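PDB 3E39: putative Nitroreductase, which binds flavin mononucleotide, assembles as a dimer of identical chains and probably acts as an FMN-dependent oxidoreductase. Local coordinates for residues Leu9-Gln14 with Met108-His113; Arg76-Ile81 with Ala148-His153; Leu83-Arg88 with Ala141-Glu146. All coordinates share one frame; numbering follows the deposited sequence. Where two conformers were deposited one is given.

Contact 1: Leu9-Gln14 with Met108-His113; sequences LQAIRQ and MLLAAH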
loop_
_atom_site.group_PDB
_atom_site.type_symbol
_atom_site.label_atom_id
_atom_site.label_comp_id
_atom_site.label_asym_id
_atom_site.label_seq_id
_atom_site.Cartn_x
_atom_site.Cartn_y
_atom_site.Cartn_z
ATOM N N LEU A 9 4.829 4.847 -13.123
ATOM C CA LEU A 9 4.977 3.404 -13.386
ATOM C C LEU A 9 6.432 2.919 -13.213
ATOM O O LEU A 9 6.661 1.852 -12.646
ATOM C CB LEU A 9 4.409 3.030 -14.762
ATOM C CG LEU A 9 2.924 3.403 -14.992
ATOM C CD1 LEU A 9 2.431 3.038 -16.405
ATOM C CD2 LEU A 9 2.020 2.765 -13.945
ATOM N N GLN A 10 7.414 3.712 -13.656
ATOM C CA GLN A 10 8.829 3.344 -13.490
ATOM C C GLN A 10 9.191 3.214 -12.011
ATOM O O GLN A 10 9.812 2.218 -11.592
ATOM C CB GLN A 10 9.754 4.381 -14.150
ATOM C CG GLN A 10 9.698 4.371 -15.661
ATOM C CD GLN A 10 10.480 5.508 -16.286
ATOM O OE1 GLN A 10 11.309 6.152 -15.626
ATOM N NE2 GLN A 10 10.221 5.766 -17.581
ATOM N N ALA A 11 8.736 4.175 -11.200
ATOM C CA ALA A 11 9.026 4.154 -9.746
ATOM C C ALA A 11 8.469 2.886 -9.087
ATOM O O ALA A 11 9.130 2.226 -8.274
ATOM C CB ALA A 11 8.441 5.411 -9.053
ATOM N N ILE A 12 7.231 2.541 -9.445
ATOM C CA ILE A 12 6.590 1.339 -8.914
ATOM C C ILE A 12 7.413 0.114 -9.245
ATOM O O ILE A 12 7.617 -0.730 -8.406
ATOM C CB ILE A 12 5.129 1.214 -9.408
ATOM C CG1 ILE A 12 4.316 2.299 -8.725
ATOM C CG2 ILE A 12 4.559 -0.185 -9.132
ATOM C CD1 ILE A 12 2.980 2.637 -9.345
ATOM N N ARG A 13 7.928 0.043 -10.466
ATOM C CA ARG A 13 8.673 -1.130 -10.877
ATOM C C ARG A 13 10.120 -1.184 -10.362
ATOM O O ARG A 13 10.627 -2.269 -10.080
ATOM C CB ARG A 13 8.658 -1.187 -12.412
ATOM C CG ARG A 13 9.530 -2.266 -13.069
ATOM C CD ARG A 13 9.161 -3.677 -12.657
ATOM N NE ARG A 13 10.018 -4.681 -13.278
ATOM C CZ ARG A 13 11.223 -5.020 -12.829
ATOM N NH1 ARG A 13 11.722 -4.443 -11.752
ATOM N NH2 ARG A 13 11.937 -5.946 -13.469
ATOM N N GLN A 14 10.732 -0.019 -10.256
ATOM C CA GLN A 14 12.144 0.110 -9.912
ATOM C C GLN A 14 12.441 0.325 -8.426
ATOM O O GLN A 14 13.571 0.178 -7.991
ATOM C CB GLN A 14 12.741 1.209 -10.772
ATOM C CG GLN A 14 12.785 0.813 -12.252
ATOM C CD GLN A 14 12.932 1.982 -13.185
ATOM O OE1 GLN A 14 13.091 3.120 -12.752
ATOM N NE2 GLN A 14 12.850 1.710 -14.492
HETATM N N MSE A 108 5.284 5.907 1.219
HETATM C CA MSE A 108 6.540 6.382 1.779
HETATM C C MSE A 108 7.764 5.773 1.093
HETATM O O MSE A 108 8.741 6.467 0.847
HETATM C CB MSE A 108 6.549 6.209 3.295
HETATM C CG MSE A 108 5.578 7.185 3.953
HETATM SE SE MSE A 108 5.712 7.308 5.840
HETATM C CE MSE A 108 4.893 5.508 6.220
ATOM N N LEU A 109 7.694 4.487 0.731
ATOM C CA LEU A 109 8.781 3.810 0.009
ATOM C C LEU A 109 8.927 4.406 -1.411
ATOM O O LEU A 109 10.045 4.601 -1.899
ATOM C CB LEU A 109 8.518 2.302 -0.083
ATOM C CG LEU A 109 8.557 1.476 1.200
ATOM C CD1 LEU A 109 8.260 0.003 0.847
ATOM C CD2 LEU A 109 9.886 1.704 1.954
ATOM N N LEU A 110 7.790 4.675 -2.073
ATOM C CA LEU A 110 7.793 5.302 -3.395
ATOM C C LEU A 110 8.337 6.746 -3.291
ATOM O O LEU A 110 9.131 7.199 -4.121
ATOM C CB LEU A 110 6.394 5.284 -4.015
ATOM C CG LEU A 110 5.891 3.887 -4.416
ATOM C CD1 LEU A 110 4.414 3.904 -4.862
ATOM C CD2 LEU A 110 6.789 3.285 -5.532
ATOM N N ALA A 111 7.918 7.452 -2.250
ATOM C CA ALA A 111 8.389 8.808 -2.012
ATOM C C ALA A 111 9.895 8.824 -1.774
ATOM O O ALA A 111 10.604 9.672 -2.349
ATOM C CB ALA A 111 7.650 9.465 -0.856
ATOM N N ALA A 112 10.387 7.888 -0.963
ATOM C CA ALA A 112 11.835 7.794 -0.718
ATOM C C ALA A 112 12.562 7.549 -2.035
ATOM O O ALA A 112 13.547 8.215 -2.339
ATOM C CB ALA A 112 12.158 6.690 0.295
ATOM N N HIS A 113 12.088 6.582 -2.822
ATOM C CA HIS A 113 12.683 6.296 -4.135
ATOM C C HIS A 113 12.712 7.526 -5.042
ATOM O O HIS A 113 13.749 7.823 -5.688
ATOM C CB HIS A 113 11.901 5.169 -4.804
ATOM C CG HIS A 113 12.356 4.856 -6.188
ATOM N ND1 HIS A 113 13.385 3.981 -6.450
ATOM C CD2 HIS A 113 11.923 5.308 -7.388
ATOM C CE1 HIS A 113 13.560 3.898 -7.759
ATOM N NE2 HIS A 113 12.684 4.692 -8.350
HETATM O O HOH W 1 12.224 5.124 -11.018
#
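Apolar contact between helix segments L9-Q14 and M108-H113 depends mainly on L110, whose branched end reaches the backbone of the first helix. With CG anti to its own carbonyl carbon (chi1 -69°) and the chain extended beyond, L110 sets CD2 3.8 Å from A11 O and 3.9 Å from I12 CA. I12 starts off pointing away from the second helix, yet its CG1, lying beside the backbone N, still comes within 4.2 Å of L110 CD2, so that the two side chains cross obliquely. A11 has only a methyl group to place here, and it is opposite this residue that the backbones come nearest, A11 CA lying 6.6 Å from L110 CA. The helix axes cross at 105°, close to perpendicular, which confines the contact to about one turn of each helix.

The imidazole of H113 extends the packing toward the more exposed side. Its CG is anti to the backbone N (chi1 176°), carrying the ring across so that CD2 lies 3.9 Å from A11 CB. A11 O sits over one ring face, offset toward the ring's rim, while CE1 approaches Q14 O obliquely at 3.7 Å.

Polar contact is made through water. A single water donates to Q14 OE1 at 2.8 Å and is hydrogen-bonded to H113 NE2 at 2.7 Å; lying in the imidazole plane, it would help to hold the ring's rotation. A11, I12 and L110 are buried beside this bridge.

The L9-Q14 helix runs directly into the FMN-binding residues R15 and R16, and L110 also packs on L110 of the second subunit. Behind the M108-H113 helix lie helix 28-39, touched by M108, A111 and A112, and strand 118-122, touched by L109.

Contact 2: Arg76-Ile81 with Ala148-His153; sequences RGAKVI and AIAAGH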
loop_
_atom_site.group_PDB
_atom_site.type_symbol
_atom_site.label_atom_id
_atom_site.label_comp_id
_atom_site.label_asym_id
_atom_site.label_seq_id
_atom_site.Cartn_x
_atom_site.Cartn_y
_atom_site.Cartn_z
ATOM N N ARG A 76 21.121 0.077 12.522
ATOM C CA ARG A 76 22.245 0.944 12.886
ATOM C C ARG A 76 22.873 1.683 11.707
ATOM O O ARG A 76 23.543 2.698 11.897
ATOM C CB ARG A 76 23.318 0.164 13.633
ATOM C CG ARG A 76 22.859 -0.425 14.935
ATOM C CD ARG A 76 24.072 -1.013 15.657
ATOM N NE ARG A 76 23.694 -1.863 16.779
ATOM C CZ ARG A 76 23.260 -1.417 17.957
ATOM N NH1 ARG A 76 23.148 -0.116 18.206
ATOM N NH2 ARG A 76 22.937 -2.297 18.895
ATOM N N GLY A 77 22.654 1.185 10.502
ATOM C CA GLY A 77 23.213 1.806 9.295
ATOM C C GLY A 77 22.354 2.905 8.686
ATOM O O GLY A 77 22.857 3.776 7.972
ATOM N N ALA A 78 21.053 2.868 8.976
ATOM C CA ALA A 78 20.104 3.839 8.438
ATOM C C ALA A 78 20.367 5.230 8.990
ATOM O O ALA A 78 20.937 5.371 10.071
ATOM C CB ALA A 78 18.683 3.412 8.778
ATOM N N LYS A 79 20.003 6.252 8.231
ATOM C CA LYS A 79 20.131 7.634 8.710
ATOM C C LYS A 79 18.853 8.109 9.353
ATOM O O LYS A 79 18.881 8.968 10.253
ATOM C CB LYS A 79 20.556 8.594 7.588
ATOM C CG LYS A 79 21.867 8.187 6.920
ATOM C CD LYS A 79 22.975 7.837 7.922
ATOM C CE LYS A 79 24.036 6.988 7.278
ATOM N NZ LYS A 79 25.007 6.421 8.254
ATOM N N VAL A 80 17.727 7.562 8.893
ATOM C CA VAL A 80 16.448 7.857 9.527
ATOM C C VAL A 80 15.578 6.594 9.491
ATOM O O VAL A 80 15.639 5.808 8.548
ATOM C CB VAL A 80 15.721 9.057 8.853
ATOM C CG1 VAL A 80 15.379 8.754 7.401
ATOM C CG2 VAL A 80 14.452 9.479 9.667
ATOM N N ILE A 81 14.812 6.401 10.557
ATOM C CA ILE A 81 13.843 5.326 10.676
ATOM C C ILE A 81 12.477 5.983 10.973
ATOM O O ILE A 81 12.382 6.876 11.838
ATOM C CB ILE A 81 14.231 4.337 11.788
ATOM C CG1 ILE A 81 15.527 3.602 11.379
ATOM C CG2 ILE A 81 13.130 3.292 12.009
ATOM C CD1 ILE A 81 16.179 2.800 12.460
ATOM N N ALA A 148 8.505 -0.508 10.432
ATOM C CA ALA A 148 9.549 0.511 10.548
ATOM C C ALA A 148 10.123 0.659 9.145
ATOM O O ALA A 148 10.334 -0.327 8.489
ATOM C CB ALA A 148 10.664 0.088 11.512
ATOM N N ILE A 149 10.366 1.877 8.687
ATOM C CA ILE A 149 10.998 2.100 7.399
ATOM C C ILE A 149 12.359 2.674 7.721
ATOM O O ILE A 149 12.445 3.731 8.375
ATOM C CB ILE A 149 10.283 3.122 6.512
ATOM C CG1 ILE A 149 8.836 2.732 6.302
ATOM C CG2 ILE A 149 10.978 3.211 5.135
ATOM C CD1 ILE A 149 8.111 3.658 5.388
ATOM N N ALA A 150 13.399 1.955 7.306
ATOM C CA ALA A 150 14.781 2.397 7.464
ATOM C C ALA A 150 15.160 3.056 6.159
ATOM O O ALA A 150 14.830 2.516 5.101
ATOM C CB ALA A 150 15.717 1.187 7.738
ATOM N N ALA A 151 15.852 4.189 6.218
ATOM C CA ALA A 151 16.193 4.941 5.019
ATOM C C ALA A 151 17.540 5.665 5.075
ATOM O O ALA A 151 18.078 5.942 6.137
ATOM C CB ALA A 151 15.060 5.967 4.683
ATOM N N GLY A 152 18.036 6.007 3.897
ATOM C CA GLY A 152 19.285 6.766 3.749
ATOM C C GLY A 152 19.621 6.922 2.278
ATOM O O GLY A 152 18.878 6.454 1.404
ATOM N N HIS A 153 20.684 7.647 1.992
ATOM C CA HIS A 153 21.146 7.738 0.619
ATOM C C HIS A 153 21.724 6.351 0.318
ATOM O O HIS A 153 22.421 5.745 1.143
ATOM C CB HIS A 153 22.121 8.901 0.421
ATOM C CG HIS A 153 21.492 10.242 0.611
ATOM N ND1 HIS A 153 20.934 10.960 -0.427
ATOM C CD2 HIS A 153 21.279 10.971 1.732
ATOM C CE1 HIS A 153 20.445 12.092 0.042
ATOM N NE2 HIS A 153 20.635 12.123 1.352
#
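A classic beta bulge opens the pairing of strand 80-87 with strand 143-152, just after helix 72-77 ends: K79 and V80 together face A151. Both of their amides are gripped by one carbonyl. K79 N reaches A151 O at 2.9 Å, nearly along the C=O axis, whereas V80 N meets the same oxygen at 3.2 Å from above the carbonyl plane. The extra residue, K79, has near-helical backbone angles (phi -93°, psi -29°), as the first position of such a bulge usually does. A151 N returns a bond to V80 O at 2.8 Å.

Beyond the bulge the antiparallel sheet of the nitroreductase fold resumes its regular register, I81 and A150 forming a non-hydrogen-bonded pair in which I81 CA makes a C-H...O contact with I149 O (3.1 Å). On the face carrying V80 and A151, V80 CG1 occupies the crowded position between backbone N and carbonyl carbon (chi1 63°) and touches A151 CB at 3.9 Å. On the other face, I81 CG2 meets A148 CB at 4.1 Å. A78 CB lies 3.9 Å from A150 CB, whose methyl also packs on V120 and L122 of the next strand.

Contact 3: Leu83-Arg88 with Ala141-Glu146; sequences LVFLDR and ARLSFE
R88, the last residue of the L83-R88 segment, lays its whole side chain along A141-E146. Its CB and CG pass R142 O, to which R88 N donates at 2.9 Å; with the chain extended from CG to NE, CD then comes 3.4 Å from A141 O. NE makes a weak bond to L143 O and is also hydrogen-bonded to P140 O, so two carbonyls meet this one N-H. At the tip the guanidinium lies over S144, whose CB stands 3.6 Å above one face, offset to the rim. NH2 donates to a water in the guanidinium plane, and that water passes the link back to L143 O.

The strands behind this arm are antiparallel neighbours in the central sheet of the nitroreductase fold. L86 and S144 form a hydrogen-bonded pair, L86 N to S144 O at 2.8 Å, flanked by the non-hydrogen-bonded pairs F85-F145 and D87-L143.

R142 sends its side chain the other way, bending at chi2 (51°) to meet D87 side-on. R142 NE donates to D87 OD1 at 2.8 Å from above the carboxylate plane, and NH2 uses the syn lone pair of OD2; the two flat groups are 57° apart. R51 also bridges OD2, so the buried carboxylate, probably ionised, has two arginines. On the aromatic side F85 CE2 touches F145 CD1 at 3.7 Å, the ring planes inclined by 32°. Along its own strand S144 OG donates to E146 OE2 at 2.6 Å, while H98 ND1 is hydrogen-bonded to OE1.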
loop_
_atom_site.group_PDB
_atom_site.type_symbol
_atom_site.label_atom_id
_atom_site.label_comp_id
_atom_site.label_asym_id
_atom_site.label_seq_id
_atom_site.Cartn_x
_atom_site.Cartn_y
_atom_site.Cartn_z
ATOM N N LEU A 83 8.858 4.974 12.255
ATOM C CA LEU A 83 7.989 3.970 12.832
ATOM C C LEU A 83 6.537 4.291 12.478
ATOM O O LEU A 83 6.095 5.445 12.602
ATOM C CB LEU A 83 8.191 3.855 14.339
ATOM C CG LEU A 83 9.619 3.619 14.815
ATOM C CD1 LEU A 83 9.662 3.515 16.358
ATOM C CD2 LEU A 83 10.202 2.390 14.180
ATOM N N VAL A 84 5.822 3.276 11.998
ATOM C CA VAL A 84 4.431 3.409 11.603
ATOM C C VAL A 84 3.528 2.620 12.550
ATOM O O VAL A 84 3.783 1.449 12.839
ATOM C CB VAL A 84 4.251 2.881 10.174
ATOM C CG1 VAL A 84 2.830 3.164 9.649
ATOM C CG2 VAL A 84 5.337 3.491 9.265
ATOM N N PHE A 85 2.442 3.259 12.989
ATOM C CA PHE A 85 1.502 2.653 13.912
ATOM C C PHE A 85 0.067 2.925 13.467
ATOM O O PHE A 85 -0.211 3.793 12.625
ATOM C CB PHE A 85 1.596 3.275 15.323
ATOM C CG PHE A 85 2.975 3.309 15.891
ATOM C CD1 PHE A 85 3.839 4.340 15.553
ATOM C CD2 PHE A 85 3.407 2.333 16.781
ATOM C CE1 PHE A 85 5.115 4.377 16.049
ATOM C CE2 PHE A 85 4.691 2.377 17.287
ATOM C CZ PHE A 85 5.539 3.391 16.927
ATOM N N LEU A 86 -0.846 2.124 13.988
ATOM C CA LEU A 86 -2.254 2.454 13.912
ATOM C C LEU A 86 -2.668 2.882 15.317
ATOM O O LEU A 86 -2.279 2.272 16.327
ATOM C CB LEU A 86 -3.142 1.288 13.487
ATOM C CG LEU A 86 -2.975 0.781 12.064
ATOM C CD1 LEU A 86 -3.646 -0.532 11.866
ATOM C CD2 LEU A 86 -3.515 1.828 11.098
ATOM N N ASP A 87 -3.436 3.956 15.365
ATOM C CA ASP A 87 -4.055 4.423 16.605
ATOM C C ASP A 87 -5.264 3.522 16.828
ATOM O O ASP A 87 -6.222 3.519 16.051
ATOM C CB ASP A 87 -4.459 5.878 16.457
ATOM C CG ASP A 87 -5.163 6.436 17.697
ATOM O OD1 ASP A 87 -5.767 5.683 18.471
ATOM O OD2 ASP A 87 -5.158 7.654 17.861
ATOM N N ARG A 88 -5.232 2.744 17.892
ATOM C CA ARG A 88 -6.325 1.806 18.181
ATOM C C ARG A 88 -7.686 2.467 18.345
ATOM O O ARG A 88 -8.699 1.834 18.055
ATOM C CB ARG A 88 -6.001 0.938 19.400
ATOM C CG ARG A 88 -4.799 0.030 19.156
ATOM C CD ARG A 88 -4.509 -0.912 20.326
ATOM N NE ARG A 88 -3.289 -1.688 20.118
ATOM C CZ ARG A 88 -3.208 -2.821 19.418
ATOM N NH1 ARG A 88 -4.271 -3.337 18.817
ATOM N NH2 ARG A 88 -2.041 -3.414 19.277
ATOM N N ALA A 141 -1.512 -0.424 24.386
ATOM C CA ALA A 141 -2.968 -0.402 24.489
ATOM C C ALA A 141 -3.528 0.725 23.620
ATOM O O ALA A 141 -4.721 0.746 23.290
ATOM C CB ALA A 141 -3.403 -0.224 25.958
ATOM N N ARG A 142 -2.670 1.660 23.221
ATOM C CA ARG A 142 -3.100 2.774 22.388
ATOM C C ARG A 142 -2.689 2.617 20.935
ATOM O O ARG A 142 -3.376 3.118 20.048
ATOM C CB ARG A 142 -2.509 4.083 22.862
ATOM C CG ARG A 142 -3.004 5.301 22.068
ATOM C CD ARG A 142 -4.574 5.342 21.963
ATOM N NE ARG A 142 -5.052 6.430 21.117
ATOM C CZ ARG A 142 -5.027 7.712 21.466
ATOM N NH1 ARG A 142 -4.548 8.099 22.652
ATOM N NH2 ARG A 142 -5.474 8.624 20.618
ATOM N N LEU A 143 -1.566 1.933 20.716
ATOM C CA LEU A 143 -0.986 1.840 19.382
ATOM C C LEU A 143 -0.681 0.418 18.947
ATOM O O LEU A 143 -0.243 -0.394 19.768
ATOM C CB LEU A 143 0.329 2.641 19.413
ATOM C CG LEU A 143 0.271 4.155 19.734
ATOM C CD1 LEU A 143 1.691 4.661 20.068
ATOM C CD2 LEU A 143 -0.387 4.934 18.603
ATOM N N SER A 144 -0.957 0.116 17.671
ATOM C CA SER A 144 -0.582 -1.133 17.026
ATOM C C SER A 144 0.636 -0.796 16.159
ATOM O O SER A 144 0.553 0.094 15.324
ATOM C CB SER A 144 -1.714 -1.673 16.149
ATOM O OG SER A 144 -1.228 -2.696 15.329
ATOM N N PHE A 145 1.753 -1.479 16.399
ATOM C CA PHE A 145 2.989 -1.242 15.705
ATOM C C PHE A 145 2.911 -1.977 14.381
ATOM O O PHE A 145 2.838 -3.204 14.367
ATOM C CB PHE A 145 4.160 -1.693 16.594
ATOM C CG PHE A 145 5.531 -1.489 16.004
ATOM C CD1 PHE A 145 5.832 -0.413 15.165
ATOM C CD2 PHE A 145 6.572 -2.352 16.366
ATOM C CE1 PHE A 145 7.111 -0.247 14.644
ATOM C CE2 PHE A 145 7.859 -2.163 15.866
ATOM C CZ PHE A 145 8.131 -1.104 15.008
ATOM N N GLU A 146 2.924 -1.218 13.279
ATOM C CA GLU A 146 2.749 -1.793 11.936
ATOM C C GLU A 146 4.021 -2.082 11.135
ATOM O O GLU A 146 4.094 -3.101 10.442
ATOM C CB GLU A 146 1.860 -0.870 11.111
ATOM C CG GLU A 146 0.514 -0.638 11.711
ATOM C CD GLU A 146 -0.334 -1.889 11.683
ATOM O OE1 GLU A 146 -0.643 -2.392 10.573
ATOM O OE2 GLU A 146 -0.671 -2.365 12.777
HETATM O O HOH W 2 0.232 -3.063 20.553
#

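How the contacts relate
Contacts 2 and 3 share strands 80-87 and 143-152 and lie at opposite ends of that one pairing, their centres about 20 Å apart; along the chain contact 3 is nested inside the loop closed by contact 2. Contact 1 joins two helices, its centre about 16 Å from that of contact 2 and about 25 Å from that of contact 3, and its segments alternate with theirs in sequence. Helix 94-114 is the connection: M108 and L109 pack on I149 of contact 2, and M108 also reaches V84 of contact 3. One helix thus ties the sheet to the N-terminal helix, and contacts 1 and 3 both touch the second subunit, so the dimer interface takes in parts of both.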